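Long-range contact in multiple PDZ domain protein (Mus musculus, PDB 4XH7), which probably acts as a signalling scaffold whose PDZ domains bind the C-terminal tails of partner proteins: residues I28-V33 against T104-R109. Residues are numbered along the deposited sequence; the frame is centred on the assembly and turned at random.
Sequences IVVAHV and TMVCCR
Thr104 lies side by side with His32, its OG1 3.4 Å from His32 CD2 at the edge of the imidazole and near the ring plane. OG1 is anti to the carbonyl carbon (chi1 -63°), which leaves CG2 anti to the backbone N and against Val30 CG1, 3.8 Å away. An alanine here would probably strip the imidazole edge of OG1 and Val30 CG1 of its methyl neighbour, leaving the His32 ring freer to turn. Met105 pairs with Ala31 through two nearly straight backbone hydrogen bonds, Met105 N to Ala31 O and Ala31 N to Met105 O, both 2.8 Å; with SD anti to CA (chi2 -176°), the sulfur lies 3.9 Å from Val33 CG2, and Val64 and Leu70 touch the same side chain. On the face shared by Thr104, Val106 CG1 touches Ile28 CG2 at 3.6 Å, and helix 5-22 covers this side through Leu14 and Leu15. Cys107 N and O are hydrogen-bonded to Val29 O and N. Cys108 CB meets Ile28 CD1 at 3.8 Å. Arg109 folds back so that its guanidinium lays one face over Val29 CG2, which sits 3.4 Å above the plane, toward the rim; a salt bridge from NH1 to Asp74 and a hydrogen bond to Lys69 O fix the group there. Alternating hydrogen-bonded and non-hydrogen-bonded pairs thus join strands 26-34 and 102-110, the antiparallel first-to-last pairing typical of the PDZ fold, here with an additional N-terminal helix against one face.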
ATOM      1  N   ILE A  28      -0.092 -10.877   0.405  1.00 21.79           N
ATOM      2  CA  ILE A  28      -0.771  -9.590   0.191  1.00 20.76           C
ATOM      3  C   ILE A  28      -1.224  -9.023   1.522  1.00 21.85           C
ATOM      4  O   ILE A  28      -1.660  -9.784   2.392  1.00 21.96           O
ATOM      5  CB  ILE A  28      -2.021  -9.742  -0.729  1.00 18.26           C
ATOM      6  CG1 ILE A  28      -1.688 -10.574  -1.978  1.00 18.62           C
ATOM      7  CG2 ILE A  28      -2.619  -8.354  -1.086  1.00 18.55           C
ATOM      8  CD1 ILE A  28      -0.543  -9.952  -2.864  1.00 18.99           C
ATOM      9  N   VAL A  29      -1.103  -7.698   1.692  1.00 18.82           N
ATOM     10  CA  VAL A  29      -1.475  -7.031   2.915  1.00 22.04           C
ATOM     11  C   VAL A  29      -2.353  -5.848   2.577  1.00 25.13           C
ATOM     12  O   VAL A  29      -2.048  -5.096   1.652  1.00 22.78           O
ATOM     13  CB  VAL A  29      -0.232  -6.536   3.676  1.00 22.54           C
ATOM     14  CG1 VAL A  29      -0.662  -5.844   4.957  1.00 27.84           C
ATOM     15  CG2 VAL A  29       0.714  -7.713   3.938  1.00 29.96           C
ATOM     16  N   VAL A  30      -3.452  -5.685   3.307  1.00 19.91           N
ATOM     17  CA  VAL A  30      -4.271  -4.476   3.175  1.00 21.60           C
ATOM     18  C   VAL A  30      -4.124  -3.616   4.421  1.00 24.90           C
ATOM     19  O   VAL A  30      -4.267  -4.115   5.544  1.00 25.32           O
ATOM     20  CB  VAL A  30      -5.758  -4.831   2.927  1.00 24.25           C
ATOM     21  CG1 VAL A  30      -6.642  -3.575   2.904  1.00 26.51           C
ATOM     22  CG2 VAL A  30      -5.877  -5.521   1.586  1.00 23.13           C
ATOM     23  N   ALA A  31      -3.825  -2.327   4.244  1.00 21.76           N
ATOM     24  CA  ALA A  31      -3.711  -1.430   5.402  1.00 21.78           C
ATOM     25  C   ALA A  31      -4.703  -0.291   5.277  1.00 24.67           C
ATOM     26  O   ALA A  31      -4.814   0.314   4.224  1.00 26.49           O
ATOM     27  CB  ALA A  31      -2.302  -0.879   5.526  1.00 24.22           C
ATOM     28  N   HIS A  32      -5.418   0.004   6.361  1.00 24.98           N
ATOM     29  CA  HIS A  32      -6.285   1.177   6.372  1.00 27.23           C
ATOM     30  C   HIS A  32      -5.560   2.269   7.125  1.00 24.90           C
ATOM     31  O   HIS A  32      -5.223   2.124   8.321  1.00 27.62           O
ATOM     32  CB  HIS A  32      -7.635   0.837   7.001  1.00 26.59           C
ATOM     33  CG  HIS A  32      -8.364  -0.226   6.254  1.00 30.69           C
ATOM     34  ND1 HIS A  32      -8.367  -1.544   6.655  1.00 41.06           N
ATOM     35  CD2 HIS A  32      -9.071  -0.180   5.102  1.00 41.24           C
ATOM     36  CE1 HIS A  32      -9.060  -2.264   5.790  1.00 37.54           C
ATOM     37  NE2 HIS A  32      -9.492  -1.462   4.832  1.00 39.43           N
ATOM     38  N   VAL A  33      -5.276   3.345   6.412  1.00 23.22           N
ATOM     39  CA  VAL A  33      -4.425   4.397   6.935  1.00 22.51           C
ATOM     40  C   VAL A  33      -5.244   5.676   6.999  1.00 24.50           C
ATOM     41  O   VAL A  33      -6.069   5.919   6.122  1.00 28.22           O
ATOM     42  CB  VAL A  33      -3.186   4.587   6.014  1.00 23.64           C
ATOM     43  CG1 VAL A  33      -2.323   5.776   6.442  1.00 22.90           C
ATOM     44  CG2 VAL A  33      -2.331   3.328   6.036  1.00 23.81           C
ATOM     45  N   THR A 104      -6.900   3.308   1.669  1.00 23.02           N
ATOM     46  CA  THR A 104      -6.765   1.865   1.740  1.00 22.63           C
ATOM     47  C   THR A 104      -5.596   1.468   0.861  1.00 24.21           C
ATOM     48  O   THR A 104      -5.656   1.677  -0.341  1.00 24.45           O
ATOM     49  CB  THR A 104      -8.051   1.173   1.250  1.00 27.75           C
ATOM     50  OG1 THR A 104      -9.115   1.545   2.145  1.00 29.92           O
ATOM     51  CG2 THR A 104      -7.882  -0.370   1.259  1.00 25.69           C
ATOM     52  N   MET A 105      -4.551   0.899   1.459  1.00 21.71           N
ATOM     53  CA  MET A 105      -3.323   0.593   0.732  1.00 20.75           C
ATOM     54  C   MET A 105      -3.264  -0.881   0.568  1.00 19.68           C
ATOM     55  O   MET A 105      -3.497  -1.603   1.542  1.00 24.47           O
ATOM     56  CB  MET A 105      -2.090   1.066   1.512  1.00 20.30           C
ATOM     57  CG  MET A 105      -2.078   2.553   1.751  1.00 27.16           C
ATOM     58  SD  MET A 105      -0.543   3.065   2.576  1.00 29.51           S
ATOM     59  CE  MET A 105       0.667   2.518   1.356  1.00 24.13           C
ATOM     60  N   VAL A 106      -2.921  -1.363  -0.628  1.00 16.74           N
ATOM     61  CA  VAL A 106      -2.635  -2.777  -0.798  1.00 17.86           C
ATOM     62  C   VAL A 106      -1.169  -2.901  -1.136  1.00 21.79           C
ATOM     63  O   VAL A 106      -0.697  -2.235  -2.069  1.00 21.50           O
ATOM     64  CB  VAL A 106      -3.455  -3.429  -1.947  1.00 22.19           C
ATOM     65  CG1 VAL A 106      -3.131  -4.967  -2.075  1.00 21.56           C
ATOM     66  CG2 VAL A 106      -4.959  -3.162  -1.767  1.00 22.76           C
ATOM     67  N   CYS A 107      -0.462  -3.748  -0.392  1.00 19.05           N
ATOM     68  CA  CYS A 107       0.971  -3.999  -0.634  1.00 19.45           C
ATOM     69  C   CYS A 107       1.259  -5.473  -0.651  1.00 17.88           C
ATOM     70  O   CYS A 107       0.381  -6.292  -0.352  1.00 18.53           O
ATOM     71  CB  CYS A 107       1.846  -3.378   0.463  1.00 17.08           C
ATOM     72  SG  CYS A 107       1.700  -1.564   0.593  1.00 23.75           S
ATOM     73  N   CYS A 108       2.494  -5.847  -0.983  1.00 17.80           N
ATOM     74  CA  CYS A 108       2.867  -7.268  -0.829  1.00 16.50           C
ATOM     75  C   CYS A 108       4.303  -7.436  -0.422  1.00 19.13           C
ATOM     76  O   CYS A 108       5.103  -6.477  -0.434  1.00 19.40           O
ATOM     77  CB  CYS A 108       2.610  -8.052  -2.125  1.00 18.34           C
ATOM     78  SG  CYS A 108       3.597  -7.481  -3.525  1.00 20.88           S
ATOM     79  N   ARG A 109       4.625  -8.633   0.051  1.00 17.16           N
ATOM     80  CA  ARG A 109       6.033  -8.955   0.361  1.00 20.96           C
ATOM     81  C   ARG A 109       6.284 -10.384  -0.138  1.00 21.49           C
ATOM     82  O   ARG A 109       5.365 -11.175  -0.191  1.00 19.76           O
ATOM     83  CB  ARG A 109       6.351  -8.794   1.868  1.00 20.60           C
ATOM     84  CG  ARG A 109       5.472  -9.637   2.818  1.00 24.69           C
ATOM     85  CD  ARG A 109       5.772  -9.250   4.307  1.00 21.94           C
ATOM     86  NE  ARG A 109       5.220  -7.947   4.624  1.00 22.79           N
ATOM     87  CZ  ARG A 109       4.198  -7.712   5.436  1.00 25.18           C
ATOM     88  NH1 ARG A 109       3.793  -6.460   5.613  1.00 21.88           N
ATOM     89  NH2 ARG A 109       3.602  -8.709   6.085  1.00 26.62           N
TER